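Succinoglycan biosynthesis protein (Bacillus cereus ATCC 14579, PDB 3B55) binds a calcium ion and probably belongs with the erythromycin esterase-like enzymes, although its own reaction is not established. Local coordinates at residues 171-176 and 259-264; 197-202 and 232-237; 226-231 and 265-270; 275-280 and 319-324. The protein carries 1 engineered substitution. All blocks are in the same frame, centred on the assembly; numbering follows the deposited sequence.

Contact 1. Residues 171-176 and 259-264; sequences MDIQSV and ARIIEQ
With chi1 at 53°, I173 takes the crowded position: CG1 lies between its backbone N and carbonyl carbon while CG2 stands anti to the carbonyl carbon, and both branches reach helix segment 259-264. V176, with CG1 anti to the backbone N (chi1 178°), also presents both methyls. On the helix, I261 and I262 share one first-torsion state, CG1 anti to the carbonyl carbon, yet offer different atoms. The CG2 methyl of I261 touches both loop side chains, 4.0 Å from V176 CG2 and 4.1 Å from I173 CG2, and each pair crosses obliquely. I262 uses its CG1 methylene, which V176 CG1 meets at 4.1 Å with the side chains at about a right angle. Further along the helix, I173 CD1 comes within 3.6 Å of the carbonyl O of Q264 and 3.8 Å of Q264 CB, crossing the extended Q264 chain nearly at right angles. These pairs are nearly all carbon on carbon, without a polar bond between the segments, so the joint rests on dispersion contacts. Polar anchoring is local to the loop: I173 N donates to D172 OD1 over 2.6 Å, a bent bond (135°) arriving from above the carboxylate plane. D172 OD1 also hydrogen-bonds H283 NE2, and V176 O hydrogen-bonds T210 OG1, tying the loop at either end of the patch. This loop leaves the C-terminal end of edge strand 167-172 of the mixed beta sheet, starting an excursion of helices and loops without a strand; the I173 side chain lies about 12 Å from the bound calcium.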
loop_
_atom_site.group_PDB
_atom_site.type_symbol
_atom_site.label_atom_id
_atom_site.label_comp_id
_atom_site.label_asym_id
_atom_site.label_seq_id
_atom_site.Cartn_x
_atom_site.Cartn_y
_atom_site.Cartn_z
HETATM N N MSE A 171 -3.003 -5.970 1.465
HETATM C CA MSE A 171 -1.940 -6.741 0.846
HETATM C C MSE A 171 -0.832 -7.162 1.816
HETATM O O MSE A 171 0.024 -7.973 1.458
HETATM C CB MSE A 171 -1.341 -5.954 -0.320
HETATM C CG MSE A 171 -0.535 -4.739 0.094
HETATM SE SE MSE A 171 0.187 -3.773 -1.426
HETATM C CE MSE A 171 0.498 -2.062 -0.568
ATOM N N ASP A 172 -0.849 -6.630 3.039
ATOM C CA ASP A 172 0.192 -6.974 4.008
ATOM C C ASP A 172 -0.076 -8.272 4.767
ATOM O O ASP A 172 -1.225 -8.697 4.907
ATOM C CB ASP A 172 0.395 -5.835 5.005
ATOM C CG ASP A 172 1.811 -5.768 5.517
ATOM O OD1 ASP A 172 2.559 -6.748 5.309
ATOM O OD2 ASP A 172 2.179 -4.747 6.131
ATOM N N ILE A 173 0.997 -8.883 5.268
ATOM C CA ILE A 173 0.914 -10.150 5.995
ATOM C C ILE A 173 1.717 -10.192 7.299
ATOM O O ILE A 173 2.481 -11.131 7.524
ATOM C CB ILE A 173 1.429 -11.304 5.121
ATOM C CG1 ILE A 173 2.830 -10.958 4.607
ATOM C CG2 ILE A 173 0.477 -11.562 3.972
ATOM C CD1 ILE A 173 3.533 -12.102 3.909
ATOM N N GLN A 174 1.550 -9.198 8.161
ATOM C CA GLN A 174 2.283 -9.188 9.414
ATOM C C GLN A 174 1.621 -10.166 10.381
ATOM O O GLN A 174 2.116 -10.411 11.484
ATOM C CB GLN A 174 2.298 -7.772 9.991
ATOM C CG GLN A 174 2.593 -6.711 8.937
ATOM C CD GLN A 174 3.637 -5.703 9.380
ATOM O OE1 GLN A 174 4.794 -6.053 9.614
ATOM N NE2 GLN A 174 3.232 -4.442 9.494
ATOM N N SER A 175 0.498 -10.731 9.946
ATOM C CA SER A 175 -0.250 -11.689 10.748
ATOM C C SER A 175 -1.363 -12.345 9.927
ATOM O O SER A 175 -1.720 -11.883 8.845
ATOM C CB SER A 175 -0.869 -10.995 11.964
ATOM O OG SER A 175 -1.886 -10.094 11.564
ATOM N N VAL A 176 -1.898 -13.437 10.456
ATOM C CA VAL A 176 -2.980 -14.178 9.819
ATOM C C VAL A 176 -3.949 -14.531 10.933
ATOM O O VAL A 176 -3.875 -15.621 11.516
ATOM C CB VAL A 176 -2.478 -15.482 9.186
ATOM C CG1 VAL A 176 -3.649 -16.242 8.586
ATOM C CG2 VAL A 176 -1.425 -15.177 8.129
ATOM N N ALA A 259 -6.065 -18.905 1.580
ATOM C CA ALA A 259 -5.118 -19.970 1.915
ATOM C C ALA A 259 -3.722 -19.514 1.495
ATOM O O ALA A 259 -2.726 -19.792 2.167
ATOM C CB ALA A 259 -5.485 -21.260 1.186
ATOM N N ARG A 260 -3.663 -18.810 0.372
ATOM C CA ARG A 260 -2.403 -18.297 -0.144
ATOM C C ARG A 260 -1.750 -17.364 0.881
ATOM O O ARG A 260 -0.529 -17.290 0.981
ATOM C CB ARG A 260 -2.646 -17.530 -1.438
ATOM C CG ARG A 260 -1.377 -17.198 -2.172
ATOM C CD ARG A 260 -0.830 -18.431 -2.866
ATOM N NE ARG A 260 0.529 -18.217 -3.355
ATOM C CZ ARG A 260 1.618 -18.321 -2.601
ATOM N NH1 ARG A 260 1.510 -18.643 -1.320
ATOM N NH2 ARG A 260 2.813 -18.099 -3.126
ATOM N N ILE A 261 -2.570 -16.643 1.637
ATOM C CA ILE A 261 -2.053 -15.723 2.644
ATOM C C ILE A 261 -1.293 -16.476 3.739
ATOM O O ILE A 261 -0.262 -16.005 4.217
ATOM C CB ILE A 261 -3.195 -14.903 3.281
ATOM C CG1 ILE A 261 -3.828 -13.988 2.227
ATOM C CG2 ILE A 261 -2.665 -14.091 4.454
ATOM C CD1 ILE A 261 -2.899 -12.907 1.689
ATOM N N ILE A 262 -1.810 -17.637 4.133
ATOM C CA ILE A 262 -1.184 -18.460 5.162
ATOM C C ILE A 262 0.194 -18.930 4.698
ATOM O O ILE A 262 1.140 -18.972 5.492
ATOM C CB ILE A 262 -2.053 -19.695 5.491
ATOM C CG1 ILE A 262 -3.485 -19.255 5.801
ATOM C CG2 ILE A 262 -1.463 -20.438 6.683
ATOM C CD1 ILE A 262 -4.468 -20.396 5.947
ATOM N N GLU A 263 0.311 -19.297 3.422
ATOM C CA GLU A 263 1.599 -19.727 2.882
ATOM C C GLU A 263 2.562 -18.543 2.834
ATOM O O GLU A 263 3.757 -18.689 3.114
ATOM C CB GLU A 263 1.448 -20.274 1.469
ATOM C CG GLU A 263 0.748 -21.618 1.353
ATOM C CD GLU A 263 0.740 -22.121 -0.078
ATOM O OE1 GLU A 263 1.783 -22.634 -0.542
ATOM O OE2 GLU A 263 -0.307 -21.979 -0.744
ATOM N N GLN A 264 2.039 -17.375 2.465
ATOM C CA GLN A 264 2.866 -16.178 2.382
ATOM C C GLN A 264 3.443 -15.850 3.750
ATOM O O GLN A 264 4.629 -15.527 3.880
ATOM C CB GLN A 264 2.050 -14.988 1.875
ATOM C CG GLN A 264 1.676 -15.055 0.393
ATOM C CD GLN A 264 0.772 -13.914 -0.014
ATOM O OE1 GLN A 264 0.375 -13.100 0.818
ATOM N NE2 GLN A 264 0.422 -13.858 -1.290
#

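Contact 2. Residues 197-202 and 232-237. Engineered in segment 232-237: T233 (natural residue Gln).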
loop_
_atom_site.group_PDB
_atom_site.type_symbol
_atom_site.label_atom_id
_atom_site.label_comp_id
_atom_site.label_asym_id
_atom_site.label_seq_id
_atom_site.Cartn_x
_atom_site.Cartn_y
_atom_site.Cartn_z
ATOM N N PRO A 197 -12.145 -32.829 7.768
ATOM C CA PRO A 197 -11.146 -33.508 8.602
ATOM C C PRO A 197 -9.704 -33.320 8.137
ATOM O O PRO A 197 -8.799 -33.143 8.953
ATOM C CB PRO A 197 -11.598 -34.964 8.553
ATOM C CG PRO A 197 -13.089 -34.829 8.460
ATOM C CD PRO A 197 -13.224 -33.761 7.396
ATOM N N ARG A 198 -9.507 -33.353 6.823
ATOM C CA ARG A 198 -8.187 -33.198 6.212
ATOM C C ARG A 198 -7.582 -31.812 6.441
ATOM O O ARG A 198 -6.391 -31.604 6.206
ATOM C CB ARG A 198 -8.283 -33.439 4.701
ATOM C CG ARG A 198 -8.964 -34.733 4.277
ATOM C CD ARG A 198 -7.976 -35.873 4.093
ATOM N NE ARG A 198 -8.182 -36.542 2.810
ATOM C CZ ARG A 198 -7.741 -36.080 1.643
ATOM N NH1 ARG A 198 -7.058 -34.945 1.591
ATOM N NH2 ARG A 198 -7.995 -36.748 0.525
ATOM N N VAL A 199 -8.391 -30.863 6.906
ATOM C CA VAL A 199 -7.903 -29.495 7.126
ATOM C C VAL A 199 -8.098 -28.950 8.550
ATOM O O VAL A 199 -7.235 -28.250 9.079
ATOM C CB VAL A 199 -8.582 -28.517 6.110
ATOM C CG1 VAL A 199 -9.851 -27.899 6.715
ATOM C CG2 VAL A 199 -7.609 -27.447 5.685
ATOM N N GLU A 200 -9.231 -29.303 9.150
ATOM C CA GLU A 200 -9.637 -28.885 10.485
ATOM C C GLU A 200 -8.581 -28.596 11.546
ATOM O O GLU A 200 -8.627 -27.534 12.164
ATOM C CB GLU A 200 -10.677 -29.887 11.005
ATOM C CG GLU A 200 -10.468 -30.431 12.420
ATOM C CD GLU A 200 -10.592 -29.368 13.488
ATOM O OE1 GLU A 200 -11.380 -28.419 13.301
ATOM O OE2 GLU A 200 -9.911 -29.492 14.524
ATOM N N GLU A 201 -7.651 -29.505 11.815
ATOM C CA GLU A 201 -6.665 -29.157 12.833
ATOM C C GLU A 201 -5.277 -28.818 12.328
ATOM O O GLU A 201 -4.345 -28.686 13.113
ATOM C CB GLU A 201 -6.575 -30.209 13.932
ATOM C CG GLU A 201 -5.894 -31.485 13.581
ATOM C CD GLU A 201 -6.256 -32.572 14.570
ATOM O OE1 GLU A 201 -7.242 -32.378 15.317
ATOM O OE2 GLU A 201 -5.574 -33.621 14.604
ATOM N N LYS A 202 -5.139 -28.695 11.016
ATOM C CA LYS A 202 -3.880 -28.268 10.447
ATOM C C LYS A 202 -4.012 -26.772 10.712
ATOM O O LYS A 202 -3.075 -26.103 11.160
ATOM C CB LYS A 202 -3.858 -28.538 8.948
ATOM C CG LYS A 202 -3.027 -29.752 8.541
ATOM C CD LYS A 202 -3.274 -30.117 7.078
ATOM C CE LYS A 202 -2.775 -31.524 6.758
ATOM N NZ LYS A 202 -1.294 -31.651 6.869
ATOM N N LYS A 232 0.985 -25.336 2.828
ATOM C CA LYS A 232 1.076 -25.831 1.456
ATOM C C LYS A 232 0.024 -26.904 1.249
ATOM O O LYS A 232 -0.647 -26.945 0.219
ATOM C CB LYS A 232 2.456 -26.431 1.180
ATOM C CG LYS A 232 3.530 -25.407 0.868
ATOM C CD LYS A 232 4.859 -26.075 0.546
ATOM C CE LYS A 232 5.919 -25.046 0.144
ATOM N NZ LYS A 232 7.255 -25.668 -0.095
ATOM N N THR A 233 -0.109 -27.771 2.245
ATOM C CA THR A 233 -1.074 -28.855 2.199
ATOM C C THR A 233 -2.516 -28.352 2.148
ATOM O O THR A 233 -3.336 -28.907 1.423
ATOM C CB THR A 233 -0.891 -29.792 3.415
ATOM O OG1 THR A 233 0.260 -30.621 3.207
ATOM C CG2 THR A 233 -2.119 -30.660 3.617
ATOM N N ILE A 234 -2.832 -27.316 2.916
ATOM C CA ILE A 234 -4.186 -26.775 2.911
ATOM C C ILE A 234 -4.533 -26.265 1.519
ATOM O O ILE A 234 -5.600 -26.571 0.987
ATOM C CB ILE A 234 -4.346 -25.632 3.929
ATOM C CG1 ILE A 234 -4.256 -26.196 5.348
ATOM C CG2 ILE A 234 -5.669 -24.917 3.705
ATOM C CD1 ILE A 234 -4.461 -25.169 6.440
ATOM N N SER A 235 -3.626 -25.493 0.930
ATOM C CA SER A 235 -3.826 -24.960 -0.414
ATOM C C SER A 235 -3.908 -26.095 -1.422
ATOM O O SER A 235 -4.733 -26.073 -2.335
ATOM C CB SER A 235 -2.676 -24.027 -0.798
ATOM O OG SER A 235 -2.757 -22.825 -0.064
ATOM N N ALA A 236 -3.035 -27.083 -1.262
ATOM C CA ALA A 236 -3.035 -28.229 -2.161
ATOM C C ALA A 236 -4.378 -28.953 -2.061
ATOM O O ALA A 236 -4.915 -29.415 -3.063
ATOM C CB ALA A 236 -1.894 -29.182 -1.807
ATOM N N LEU A 237 -4.925 -29.043 -0.853
ATOM C CA LEU A 237 -6.202 -29.719 -0.671
ATOM C C LEU A 237 -7.331 -29.020 -1.420
ATOM O O LEU A 237 -8.166 -29.668 -2.045
ATOM C CB LEU A 237 -6.555 -29.820 0.814
ATOM C CG LEU A 237 -7.902 -30.499 1.090
ATOM C CD1 LEU A 237 -7.900 -31.093 2.479
ATOM C CD2 LEU A 237 -9.038 -29.502 0.929
#
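The guanidinium of R198 is the flat group at this interface, and what it meets is L237 CD1, which approaches obliquely, neither squarely over a face nor at the edge, 4.0 Å from R198 NH1. Bends at chi2 (-92°) and chi3 (-130°) curl the arginine chain round that methyl. Its aliphatic root does more: R198 CB lies 3.3 Å from L237 CD1, the leucine having CG anti to its backbone N. The helix segments run nearly antiparallel at 152°, with axes 10.1 Å apart at closest approach, and V199 and I234 fill the middle of the interface. V199 CG2 rests on the I234 side chain, 3.6 Å from I234 CG1 and 3.8 Å from I234 CG2, with the two side chains crossing at about a right angle. I203 and L206, later in helix 197-206, also touch I234 and extend this buried patch. At the other end K202 lies across T233, an engineered residue (Gln in the natural sequence). K202 CE is 3.3 Å from T233 CG2, tighter than ordinary van der Waals contact, and the ammonium NZ passes 3.5 Å from the same methyl. The T233 hydroxyl hydrogen-bonds instead to L229 O in its own helix, and K202 NZ makes a long, weak ion pair with D230. The contact is therefore apolar at its centre, flanked by the carbon chains of two basic residues, which lie at the exposed or partly exposed margin; its chemistry suggests adhesion mainly by burial of hydrocarbon, with electrostatics probably contributing little directly.

Contact 3. Residues 226-231 and 265-270; sequences KYVLDA and FTTMLA
Helices 221-240 and 250-268 follow one another in the chain and run roughly opposite ways, forming an alpha-helical hairpin; here the middle of the first meets the last turn of the second. The backbones come close, with V228 CA and T266 CA 5.2 Å apart, which agrees with the small side chains in between. Van der Waals packing carries the contact. V228 has CG1 anti to the backbone N and CG2 beside it, and CG2 does most of the touching: it rests on the T266 carbonyl O at 3.5 Å and on the T266 CB at 3.9 Å. Its CG1 faces the T267 hydroxyl more loosely, the two side chains crossing at about a right angle. One turn on, A231 CB lies 3.9 Å from T266 OG1. Hydrogen bonding stays within each helix. T266, with OG1 in the crowded position between backbone N and carbonyl carbon (chi1 59°), directs its hydroxyl back to the carbonyls of I262 and E263. That oxygen is thus satisfied although buried against the neighbouring helix, and the T266 CG2 methyl faces the Y227 carbonyl O. T267 makes a weak bond of the same kind to E263. Within 226-231, K226 NZ and D230 OD2 form a salt bridge at 3.5 Å, one turn apart, on the side where D230 touches L206 of helix 197-206. The Y227 and T266 side chains both touch F216 of helix 213-217, which lies beside this end of the hairpin. Beyond the end of helix 250-268, the A270 CB methyl sits 3.5 Å from V228 CG2.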
loop_
_atom_site.group_PDB
_atom_site.type_symbol
_atom_site.label_atom_id
_atom_site.label_comp_id
_atom_site.label_asym_id
_atom_site.label_seq_id
_atom_site.Cartn_x
_atom_site.Cartn_y
_atom_site.Cartn_z
ATOM N N LYS A 226 7.348 -27.201 9.470
ATOM C CA LYS A 226 6.194 -28.084 9.513
ATOM C C LYS A 226 4.929 -27.272 9.234
ATOM O O LYS A 226 3.993 -27.753 8.587
ATOM C CB LYS A 226 6.081 -28.746 10.888
ATOM C CG LYS A 226 4.765 -29.462 11.120
ATOM C CD LYS A 226 3.883 -28.708 12.108
ATOM C CE LYS A 226 2.599 -29.483 12.411
ATOM N NZ LYS A 226 1.844 -28.905 13.561
ATOM N N TYR A 227 4.911 -26.035 9.723
ATOM C CA TYR A 227 3.767 -25.162 9.519
ATOM C C TYR A 227 3.760 -24.713 8.070
ATOM O O TYR A 227 2.700 -24.558 7.470
ATOM C CB TYR A 227 3.830 -23.970 10.478
ATOM C CG TYR A 227 3.430 -24.364 11.883
ATOM C CD1 TYR A 227 2.196 -24.974 12.120
ATOM C CD2 TYR A 227 4.294 -24.185 12.967
ATOM C CE1 TYR A 227 1.832 -25.399 13.381
ATOM C CE2 TYR A 227 3.933 -24.614 14.248
ATOM C CZ TYR A 227 2.700 -25.220 14.440
ATOM O OH TYR A 227 2.317 -25.667 15.687
ATOM N N VAL A 228 4.945 -24.520 7.501
ATOM C CA VAL A 228 5.034 -24.125 6.105
ATOM C C VAL A 228 4.400 -25.245 5.284
ATOM O O VAL A 228 3.724 -24.996 4.282
ATOM C CB VAL A 228 6.501 -23.942 5.663
ATOM C CG1 VAL A 228 6.601 -23.948 4.139
ATOM C CG2 VAL A 228 7.042 -22.636 6.224
ATOM N N LEU A 229 4.624 -26.486 5.713
ATOM C CA LEU A 229 4.068 -27.638 5.011
ATOM C C LEU A 229 2.579 -27.776 5.252
ATOM O O LEU A 229 1.852 -28.235 4.378
ATOM C CB LEU A 229 4.767 -28.926 5.441
ATOM C CG LEU A 229 5.700 -29.468 4.367
ATOM C CD1 LEU A 229 4.915 -29.792 3.095
ATOM C CD2 LEU A 229 6.757 -28.419 4.085
ATOM N N ASP A 230 2.126 -27.403 6.445
ATOM C CA ASP A 230 0.708 -27.486 6.749
ATOM C C ASP A 230 -0.058 -26.530 5.843
ATOM O O ASP A 230 -1.135 -26.860 5.358
ATOM C CB ASP A 230 0.439 -27.134 8.214
ATOM C CG ASP A 230 0.844 -28.246 9.170
ATOM O OD1 ASP A 230 1.244 -29.335 8.703
ATOM O OD2 ASP A 230 0.753 -28.030 10.396
ATOM N N ALA A 231 0.508 -25.350 5.609
ATOM C CA ALA A 231 -0.130 -24.350 4.755
ATOM C C ALA A 231 -0.151 -24.822 3.300
ATOM O O ALA A 231 -1.177 -24.717 2.619
ATOM C CB ALA A 231 0.608 -23.009 4.864
ATOM N N PHE A 265 2.599 -15.945 4.772
ATOM C CA PHE A 265 3.037 -15.652 6.121
ATOM C C PHE A 265 4.054 -16.673 6.630
ATOM O O PHE A 265 5.115 -16.297 7.118
ATOM C CB PHE A 265 1.825 -15.578 7.062
ATOM C CG PHE A 265 2.190 -15.371 8.506
ATOM C CD1 PHE A 265 2.459 -16.457 9.340
ATOM C CD2 PHE A 265 2.324 -14.085 9.022
ATOM C CE1 PHE A 265 2.854 -16.260 10.666
ATOM C CE2 PHE A 265 2.721 -13.880 10.347
ATOM C CZ PHE A 265 2.986 -14.973 11.167
ATOM N N THR A 266 3.744 -17.960 6.510
ATOM C CA THR A 266 4.649 -18.996 6.998
ATOM C C THR A 266 5.985 -19.056 6.265
ATOM O O THR A 266 7.037 -19.208 6.892
ATOM C CB THR A 266 3.988 -20.398 6.933
ATOM O OG1 THR A 266 3.627 -20.699 5.582
ATOM C CG2 THR A 266 2.741 -20.443 7.805
ATOM N N THR A 267 5.948 -18.941 4.943
ATOM C CA THR A 267 7.168 -18.994 4.141
ATOM C C THR A 267 8.093 -17.810 4.424
ATOM O O THR A 267 9.303 -17.985 4.591
ATOM C CB THR A 267 6.833 -19.032 2.633
ATOM O OG1 THR A 267 6.248 -20.303 2.305
ATOM C CG2 THR A 267 8.086 -18.831 1.805
HETATM N N MSE A 268 7.526 -16.611 4.477
HETATM C CA MSE A 268 8.313 -15.417 4.750
HETATM C C MSE A 268 9.050 -15.500 6.086
HETATM O O MSE A 268 10.197 -15.075 6.198
HETATM C CB MSE A 268 7.419 -14.172 4.768
HETATM C CG MSE A 268 8.038 -12.999 5.529
HETATM SE SE MSE A 268 6.976 -11.375 5.588
HETATM C CE MSE A 268 5.669 -11.883 6.930
ATOM N N LEU A 269 8.383 -16.042 7.099
ATOM C CA LEU A 269 8.976 -16.140 8.424
ATOM C C LEU A 269 9.742 -17.421 8.708
ATOM O O LEU A 269 10.226 -17.623 9.821
ATOM C CB LEU A 269 7.893 -15.922 9.475
ATOM C CG LEU A 269 7.512 -14.441 9.545
ATOM C CD1 LEU A 269 6.239 -14.252 10.332
ATOM C CD2 LEU A 269 8.661 -13.666 10.171
ATOM N N ALA A 270 9.845 -18.279 7.697
ATOM C CA ALA A 270 10.569 -19.536 7.821
ATOM C C ALA A 270 11.912 -19.360 7.126
ATOM O O ALA A 270 12.644 -20.322 6.898
ATOM C CB ALA A 270 9.795 -20.658 7.160
#

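Contact 4. Residues 275-280 and 319-324; sequences KPADFY and IYPKVA
A type I turn from K275 to D278, closed by D278 N to K275 O at 3.0 Å, leads the chain into helix 278-298, while the irregular segment 319-324 ends with V323 as N-cap of the next helix. Y280 and Y320 carry the contact as a T-shaped pair, ring centroids 5.3 Å apart and planes at 76°. Both have CG anti to the carbonyl carbon, and Y280 directs its edge at the face of Y320: Y280 CD1 meets Y320 CZ at 3.9 Å, near the rim, and Y280 CB lies over the ring 3.4 Å from Y320 CD1. The Y280 carbonyl O also crowds Y320 CE1 at 3.2 Å. This joins the first turn of helix 278-298 to the loop between helices 307-310 and 324-332, close to the calcium site (H85, E113) of this erythromycin esterase family protein; the Y320 side chain lies about 7 Å from the metal. Its hydroxyl hydrogen-bonds H283 ND1, and H309 makes another edge-to-face pair with its ring, which probably limits how the ring can turn. Nearer the surface, P321 CG packs against the carbonyl O of A277 at 3.5 Å and A277 CB at 3.9 Å.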
loop_
_atom_site.group_PDB
_atom_site.type_symbol
_atom_site.label_atom_id
_atom_site.label_comp_id
_atom_site.label_asym_id
_atom_site.label_seq_id
_atom_site.Cartn_x
_atom_site.Cartn_y
_atom_site.Cartn_z
ATOM N N LYS A 275 20.243 -16.185 4.991
ATOM C CA LYS A 275 19.688 -15.362 3.923
ATOM C C LYS A 275 18.727 -14.354 4.550
ATOM O O LYS A 275 17.547 -14.305 4.208
ATOM C CB LYS A 275 18.950 -16.237 2.907
ATOM C CG LYS A 275 19.825 -17.316 2.289
ATOM C CD LYS A 275 19.038 -18.238 1.372
ATOM C CE LYS A 275 19.762 -19.563 1.161
ATOM N NZ LYS A 275 19.211 -20.645 2.031
ATOM N N PRO A 276 19.234 -13.525 5.475
ATOM C CA PRO A 276 18.453 -12.501 6.176
ATOM C C PRO A 276 17.681 -11.521 5.296
ATOM O O PRO A 276 16.629 -11.023 5.697
ATOM C CB PRO A 276 19.505 -11.793 7.028
ATOM C CG PRO A 276 20.740 -11.920 6.198
ATOM C CD PRO A 276 20.666 -13.372 5.790
ATOM N N ALA A 277 18.190 -11.236 4.103
ATOM C CA ALA A 277 17.509 -10.293 3.224
ATOM C C ALA A 277 16.219 -10.858 2.619
ATOM O O ALA A 277 15.329 -10.100 2.224
ATOM C CB ALA A 277 18.463 -9.830 2.117
ATOM N N ASP A 278 16.113 -12.182 2.558
ATOM C CA ASP A 278 14.925 -12.820 1.988
ATOM C C ASP A 278 13.630 -12.553 2.751
ATOM O O ASP A 278 12.545 -12.731 2.206
ATOM C CB ASP A 278 15.127 -14.332 1.863
ATOM C CG ASP A 278 15.961 -14.716 0.651
ATOM O OD1 ASP A 278 16.042 -15.927 0.364
ATOM O OD2 ASP A 278 16.534 -13.819 -0.012
ATOM N N PHE A 279 13.729 -12.146 4.012
ATOM C CA PHE A 279 12.533 -11.851 4.795
ATOM C C PHE A 279 11.773 -10.716 4.108
ATOM O O PHE A 279 10.548 -10.763 3.949
ATOM C CB PHE A 279 12.916 -11.408 6.213
ATOM C CG PHE A 279 13.222 -12.546 7.153
ATOM C CD1 PHE A 279 12.194 -13.209 7.821
ATOM C CD2 PHE A 279 14.537 -12.957 7.371
ATOM C CE1 PHE A 279 12.467 -14.267 8.693
ATOM C CE2 PHE A 279 14.820 -14.014 8.240
ATOM C CZ PHE A 279 13.781 -14.667 8.902
ATOM N N TYR A 280 12.531 -9.703 3.695
ATOM C CA TYR A 280 11.992 -8.526 3.029
ATOM C C TYR A 280 11.650 -8.777 1.574
ATOM O O TYR A 280 10.680 -8.223 1.062
ATOM C CB TYR A 280 12.998 -7.386 3.143
ATOM C CG TYR A 280 13.337 -7.105 4.575
ATOM C CD1 TYR A 280 12.486 -6.343 5.368
ATOM C CD2 TYR A 280 14.469 -7.664 5.166
ATOM C CE1 TYR A 280 12.746 -6.138 6.712
ATOM C CE2 TYR A 280 14.744 -7.468 6.517
ATOM C CZ TYR A 280 13.872 -6.702 7.285
ATOM O OH TYR A 280 14.121 -6.488 8.621
ATOM N N ILE A 319 17.135 -2.073 3.243
ATOM C CA ILE A 319 16.579 -3.271 3.880
ATOM C C ILE A 319 15.953 -4.226 2.861
ATOM O O ILE A 319 16.081 -5.441 2.990
ATOM C CB ILE A 319 15.504 -2.946 4.953
ATOM C CG1 ILE A 319 14.680 -1.720 4.550
ATOM C CG2 ILE A 319 16.174 -2.757 6.302
ATOM C CD1 ILE A 319 13.569 -1.376 5.535
ATOM N N TYR A 320 15.290 -3.679 1.845
ATOM C CA TYR A 320 14.639 -4.495 0.817
ATOM C C TYR A 320 15.488 -4.751 -0.419
ATOM O O TYR A 320 16.137 -3.842 -0.942
ATOM C CB TYR A 320 13.334 -3.826 0.370
ATOM C CG TYR A 320 12.171 -3.981 1.325
ATOM C CD1 TYR A 320 11.327 -5.093 1.255
ATOM C CD2 TYR A 320 11.923 -3.026 2.308
ATOM C CE1 TYR A 320 10.256 -5.246 2.140
ATOM C CE2 TYR A 320 10.860 -3.172 3.205
ATOM C CZ TYR A 320 10.029 -4.283 3.114
ATOM O OH TYR A 320 8.974 -4.423 3.992
ATOM N N PRO A 321 15.513 -6.005 -0.893
ATOM C CA PRO A 321 16.291 -6.347 -2.085
ATOM C C PRO A 321 15.491 -5.842 -3.288
ATOM O O PRO A 321 16.051 -5.389 -4.291
ATOM C CB PRO A 321 16.351 -7.874 -2.033
ATOM C CG PRO A 321 16.185 -8.177 -0.559
ATOM C CD PRO A 321 15.095 -7.221 -0.179
ATOM N N LYS A 322 14.169 -5.945 -3.159
ATOM C CA LYS A 322 13.212 -5.506 -4.170
ATOM C C LYS A 322 11.915 -5.151 -3.453
ATOM O O LYS A 322 11.601 -5.729 -2.408
ATOM C CB LYS A 322 12.919 -6.619 -5.176
ATOM C CG LYS A 322 14.118 -7.082 -6.000
ATOM C CD LYS A 322 13.678 -8.022 -7.128
ATOM C CE LYS A 322 13.171 -7.257 -8.352
ATOM N NZ LYS A 322 11.753 -7.555 -8.714
ATOM N N VAL A 323 11.160 -4.213 -4.019
ATOM C CA VAL A 323 9.894 -3.784 -3.439
ATOM C C VAL A 323 8.721 -4.094 -4.364
ATOM O O VAL A 323 8.895 -4.271 -5.568
ATOM C CB VAL A 323 9.904 -2.280 -3.130
ATOM C CG1 VAL A 323 10.692 -2.019 -1.848
ATOM C CG2 VAL A 323 10.507 -1.526 -4.284
ATOM N N ALA A 324 7.525 -4.144 -3.787
ATOM C CA ALA A 324 6.306 -4.460 -4.522
ATOM C C ALA A 324 6.167 -3.717 -5.840
ATOM O O ALA A 324 5.762 -4.301 -6.844
ATOM C CB ALA A 324 5.092 -4.190 -3.641
#

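Along the chain, contacts 1, 2 and 3 interlock: contact 2 falls between the two segments of contact 1, contact 3 alternates with both, and contact 4 comes after all three. Helix 250-268 serves contacts 1 and 3, whose centres are 10 Å apart; helix 221-240 serves contacts 2 and 3, centres 13 Å apart. The helical layers thus step outward from edge strand 167-172 through contacts 1, 3 and 2. Contact 4, its centre 16 Å and 29 Å from those of contacts 1 and 2, lies nearer the calcium site and touches contact 3 through F279. H283 of helix 278-298 hydrogen-bonds both D172 and Y320, and so bridges contacts 1 and 4 structurally.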